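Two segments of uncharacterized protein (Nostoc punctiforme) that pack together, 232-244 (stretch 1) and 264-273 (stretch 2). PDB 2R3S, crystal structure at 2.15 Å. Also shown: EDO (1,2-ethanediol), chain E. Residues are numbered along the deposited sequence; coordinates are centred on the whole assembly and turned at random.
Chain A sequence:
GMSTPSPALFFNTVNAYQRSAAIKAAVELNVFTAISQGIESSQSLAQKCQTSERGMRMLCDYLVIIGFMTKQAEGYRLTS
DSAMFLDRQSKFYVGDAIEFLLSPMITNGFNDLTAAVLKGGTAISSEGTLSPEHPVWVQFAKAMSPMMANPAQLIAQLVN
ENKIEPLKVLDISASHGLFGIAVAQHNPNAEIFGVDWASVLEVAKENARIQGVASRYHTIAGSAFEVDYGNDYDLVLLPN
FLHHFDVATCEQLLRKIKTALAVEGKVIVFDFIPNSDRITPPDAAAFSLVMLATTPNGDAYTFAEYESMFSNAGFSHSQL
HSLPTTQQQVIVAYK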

# COMPACT_ATOMS: atom_id res chain seq x y z
N ASP A 232 -43.89 13.09 -8.26
CA ASP A 232 -44.36 12.26 -9.38
C ASP A 232 -43.21 11.50 -10.08
O ASP A 232 -43.30 11.18 -11.27
CB ASP A 232 -45.20 13.08 -10.38
N TYR A 233 -42.16 11.17 -9.33
CA TYR A 233 -41.03 10.41 -9.89
C TYR A 233 -41.32 8.94 -9.97
O TYR A 233 -41.66 8.31 -8.97
CB TYR A 233 -39.76 10.63 -9.08
CG TYR A 233 -39.14 11.99 -9.26
CD1 TYR A 233 -38.30 12.26 -10.33
CD2 TYR A 233 -39.40 13.02 -8.36
CE1 TYR A 233 -37.72 13.51 -10.50
CE2 TYR A 233 -38.82 14.27 -8.51
CZ TYR A 233 -37.99 14.51 -9.60
OH TYR A 233 -37.41 15.74 -9.78
N ASP A 234 -41.15 8.39 -11.16
CA ASP A 234 -41.27 6.96 -11.37
C ASP A 234 -40.07 6.15 -10.87
O ASP A 234 -40.21 4.96 -10.55
CB ASP A 234 -41.49 6.71 -12.85
CG ASP A 234 -42.74 7.41 -13.35
OD1 ASP A 234 -43.80 7.23 -12.71
OD2 ASP A 234 -42.64 8.17 -14.34
N LEU A 235 -38.90 6.80 -10.79
CA LEU A 235 -37.65 6.11 -10.51
C LEU A 235 -36.67 7.07 -9.86
O LEU A 235 -36.45 8.18 -10.36
CB LEU A 235 -37.11 5.54 -11.81
CG LEU A 235 -35.76 4.83 -11.86
CD1 LEU A 235 -35.78 3.62 -10.97
CD2 LEU A 235 -35.45 4.44 -13.31
N VAL A 236 -36.13 6.66 -8.71
CA VAL A 236 -35.10 7.43 -7.97
C VAL A 236 -33.82 6.58 -7.82
O VAL A 236 -33.81 5.53 -7.18
CB VAL A 236 -35.60 7.90 -6.59
CG1 VAL A 236 -34.53 8.72 -5.89
CG2 VAL A 236 -36.90 8.73 -6.72
N LEU A 237 -32.74 7.04 -8.45
CA LEU A 237 -31.46 6.36 -8.39
C LEU A 237 -30.61 6.96 -7.27
O LEU A 237 -30.53 8.17 -7.14
CB LEU A 237 -30.72 6.52 -9.72
CG LEU A 237 -31.54 6.32 -10.99
CD1 LEU A 237 -30.62 6.40 -12.20
CD2 LEU A 237 -32.27 5.02 -10.90
N LEU A 238 -29.97 6.09 -6.49
CA LEU A 238 -28.97 6.46 -5.50
C LEU A 238 -27.64 5.68 -5.75
O LEU A 238 -27.34 4.68 -5.05
CB LEU A 238 -29.51 6.14 -4.11
CG LEU A 238 -30.58 7.06 -3.51
CD1 LEU A 238 -31.37 6.34 -2.38
CD2 LEU A 238 -29.88 8.30 -3.02
N PRO A 239 -26.84 6.13 -6.73
CA PRO A 239 -25.58 5.47 -7.00
C PRO A 239 -24.47 5.95 -6.07
O PRO A 239 -24.21 7.13 -6.01
CB PRO A 239 -25.28 5.86 -8.45
CG PRO A 239 -26.28 6.92 -8.82
CD PRO A 239 -27.04 7.28 -7.62
N ASN A 240 -23.85 5.04 -5.33
CA ASN A 240 -22.71 5.34 -4.46
C ASN A 240 -22.88 6.60 -3.58
O ASN A 240 -21.94 7.42 -3.42
CB ASN A 240 -21.39 5.41 -5.27
CG ASN A 240 -20.90 4.04 -5.71
OD1 ASN A 240 -20.67 3.15 -4.89
ND2 ASN A 240 -20.70 3.87 -7.02
N PHE A 241 -24.07 6.72 -2.98
CA PHE A 241 -24.37 7.85 -2.09
C PHE A 241 -24.56 7.45 -0.65
O PHE A 241 -24.01 8.07 0.24
CB PHE A 241 -25.65 8.57 -2.54
CG PHE A 241 -25.80 9.97 -1.96
CD1 PHE A 241 -24.74 10.88 -2.01
CD2 PHE A 241 -26.99 10.39 -1.40
CE1 PHE A 241 -24.87 12.16 -1.49
CE2 PHE A 241 -27.12 11.68 -0.88
CZ PHE A 241 -26.06 12.56 -0.92
N LEU A 242 -25.35 6.42 -0.40
CA LEU A 242 -25.83 6.19 0.96
C LEU A 242 -24.73 5.81 1.93
O LEU A 242 -24.81 6.16 3.10
CB LEU A 242 -26.95 5.15 1.01
CG LEU A 242 -28.34 5.56 0.48
CD1 LEU A 242 -29.27 4.38 0.73
CD2 LEU A 242 -28.87 6.87 1.14
N HIS A 243 -23.70 5.12 1.45
CA HIS A 243 -22.56 4.71 2.30
C HIS A 243 -21.80 5.80 3.05
O HIS A 243 -21.09 5.50 4.02
CB HIS A 243 -21.55 3.85 1.50
CG HIS A 243 -21.01 4.47 0.24
ND1 HIS A 243 -21.04 3.81 -0.97
CD2 HIS A 243 -20.37 5.64 0.01
CE1 HIS A 243 -20.45 4.55 -1.89
NE2 HIS A 243 -20.03 5.67 -1.32
N HIS A 244 -21.93 7.05 2.62
CA HIS A 244 -21.31 8.22 3.30
C HIS A 244 -21.95 8.65 4.62
O HIS A 244 -21.33 9.37 5.40
CB HIS A 244 -21.35 9.42 2.36
CG HIS A 244 -20.56 9.22 1.11
ND1 HIS A 244 -21.15 9.08 -0.12
CD2 HIS A 244 -19.22 9.11 0.91
CE1 HIS A 244 -20.21 8.90 -1.04
NE2 HIS A 244 -19.03 8.91 -0.44
N GLU A 264 -46.60 4.14 -8.00
CA GLU A 264 -45.90 2.86 -8.19
C GLU A 264 -44.36 3.08 -8.29
O GLU A 264 -43.65 2.36 -9.01
CB GLU A 264 -46.46 2.18 -9.45
CG GLU A 264 -47.03 0.80 -9.24
CD GLU A 264 -48.41 0.86 -8.65
OE2 GLU A 264 -48.71 0.02 -7.78
N GLY A 265 -43.85 4.06 -7.55
CA GLY A 265 -42.46 4.49 -7.66
C GLY A 265 -41.46 3.50 -7.10
O GLY A 265 -41.79 2.67 -6.24
N LYS A 266 -40.22 3.60 -7.59
CA LYS A 266 -39.15 2.66 -7.24
C LYS A 266 -37.84 3.39 -6.98
O LYS A 266 -37.51 4.34 -7.68
CB LYS A 266 -38.97 1.65 -8.36
CG LYS A 266 -39.83 0.42 -8.17
CD LYS A 266 -40.13 -0.36 -9.45
CE LYS A 266 -41.63 -0.38 -9.75
NZ LYS A 266 -41.98 -1.14 -10.99
N VAL A 267 -37.09 2.95 -5.98
CA VAL A 267 -35.73 3.44 -5.72
C VAL A 267 -34.75 2.32 -6.11
O VAL A 267 -34.97 1.17 -5.75
CB VAL A 267 -35.57 3.77 -4.23
CG1 VAL A 267 -34.18 4.31 -3.92
CG2 VAL A 267 -36.65 4.77 -3.81
N ILE A 268 -33.71 2.66 -6.87
CA ILE A 268 -32.59 1.74 -7.12
C ILE A 268 -31.33 2.25 -6.41
O ILE A 268 -30.83 3.34 -6.71
CB ILE A 268 -32.27 1.61 -8.59
CG1 ILE A 268 -33.49 1.09 -9.36
CG2 ILE A 268 -31.07 0.64 -8.81
CD1 ILE A 268 -33.17 0.64 -10.81
N VAL A 269 -30.85 1.48 -5.44
CA VAL A 269 -29.58 1.74 -4.76
C VAL A 269 -28.48 0.96 -5.46
O VAL A 269 -28.63 -0.21 -5.75
CB VAL A 269 -29.65 1.40 -3.26
CG1 VAL A 269 -28.30 1.62 -2.58
CG2 VAL A 269 -30.73 2.24 -2.60
N PHE A 270 -27.38 1.64 -5.79
CA PHE A 270 -26.22 1.00 -6.40
C PHE A 270 -25.05 1.32 -5.47
O PHE A 270 -24.74 2.48 -5.24
CB PHE A 270 -25.99 1.50 -7.82
CG PHE A 270 -24.73 0.98 -8.46
CD1 PHE A 270 -24.68 -0.28 -9.00
CD2 PHE A 270 -23.58 1.77 -8.52
CE1 PHE A 270 -23.49 -0.76 -9.59
CE2 PHE A 270 -22.41 1.29 -9.10
CZ PHE A 270 -22.38 0.02 -9.63
N ASP A 271 -24.43 0.30 -4.89
CA ASP A 271 -23.52 0.54 -3.78
C ASP A 271 -22.69 -0.71 -3.48
O ASP A 271 -22.86 -1.73 -4.14
CB ASP A 271 -24.31 1.00 -2.54
CG ASP A 271 -23.60 2.10 -1.73
OD1 ASP A 271 -22.42 1.91 -1.34
OD2 ASP A 271 -24.25 3.15 -1.47
N PHE A 272 -21.77 -0.60 -2.53
CA PHE A 272 -20.98 -1.72 -2.04
C PHE A 272 -21.77 -2.36 -0.91
O PHE A 272 -21.93 -1.75 0.15
CB PHE A 272 -19.64 -1.25 -1.45
CG PHE A 272 -18.68 -0.77 -2.47
CD1 PHE A 272 -18.01 -1.66 -3.28
CD2 PHE A 272 -18.44 0.58 -2.64
CE1 PHE A 272 -17.10 -1.20 -4.24
CE2 PHE A 272 -17.56 1.03 -3.59
CZ PHE A 272 -16.89 0.13 -4.40
N ILE A 273 -22.29 -3.56 -1.15
CA ILE A 273 -23.12 -4.23 -0.14
C ILE A 273 -22.44 -5.53 0.26
O ILE A 273 -22.58 -6.55 -0.41
CB ILE A 273 -24.58 -4.48 -0.64
CG1 ILE A 273 -25.18 -3.19 -1.23
CG2 ILE A 273 -25.44 -4.96 0.51
CD1 ILE A 273 -26.47 -3.40 -2.03
C1 EDO E . -21.99 8.81 -7.06
O1 EDO E . -23.26 9.32 -6.52
C2 EDO E . -20.71 9.59 -6.69
O2 EDO E . -20.06 9.21 -5.46
O HOH W 1 -26.25 4.65 -2.52

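What is the strongest polar link between the stretches? His243 ND1 donates to Asp271 OD1 across a very short 2.4 Å, the carboxylate oxygen lying near the plane of the imidazole at its edge. His243 takes the p rotamer and its CA-to-CB bond points toward stretch 2. Asp271 OD1 also accepts from Phe272 N at 2.9 Å, while water 1 donates to Asp271 OD2 (2.7 Å) and Leu238 O (2.8 Å) and accepts from Leu242 N (2.9 Å), so the buried carboxylate is well satisfied.

How do the backbones join? The strands that end at Pro239 and Asp271 run parallel, and hydrogen bonds alternate between them: Val236 N to Lys266 O, Ile268 N to Val236 O and Leu238 N to Ile268 O, each 2.9 Å, then Phe270 N to Leu238 O at 3.1 Å. Pro239 has no amide hydrogen to give, but its position falls between donors, and the ladder closes with Asn240 N to Phe270 O at 2.7 Å.

What packs on the two faces? Leu235 CD1 meets Ile268 CG1 at 3.8 Å on the face shared with Leu237, Pro239 and Phe270. On the other, Leu238 CD1 lies 3.8 Å from Val267 CG1, and Leu242 CD1 reaches Val269 CG2 at 4.2 Å. These apolar residues suit their buried positions; together the stretches bury 724 Å².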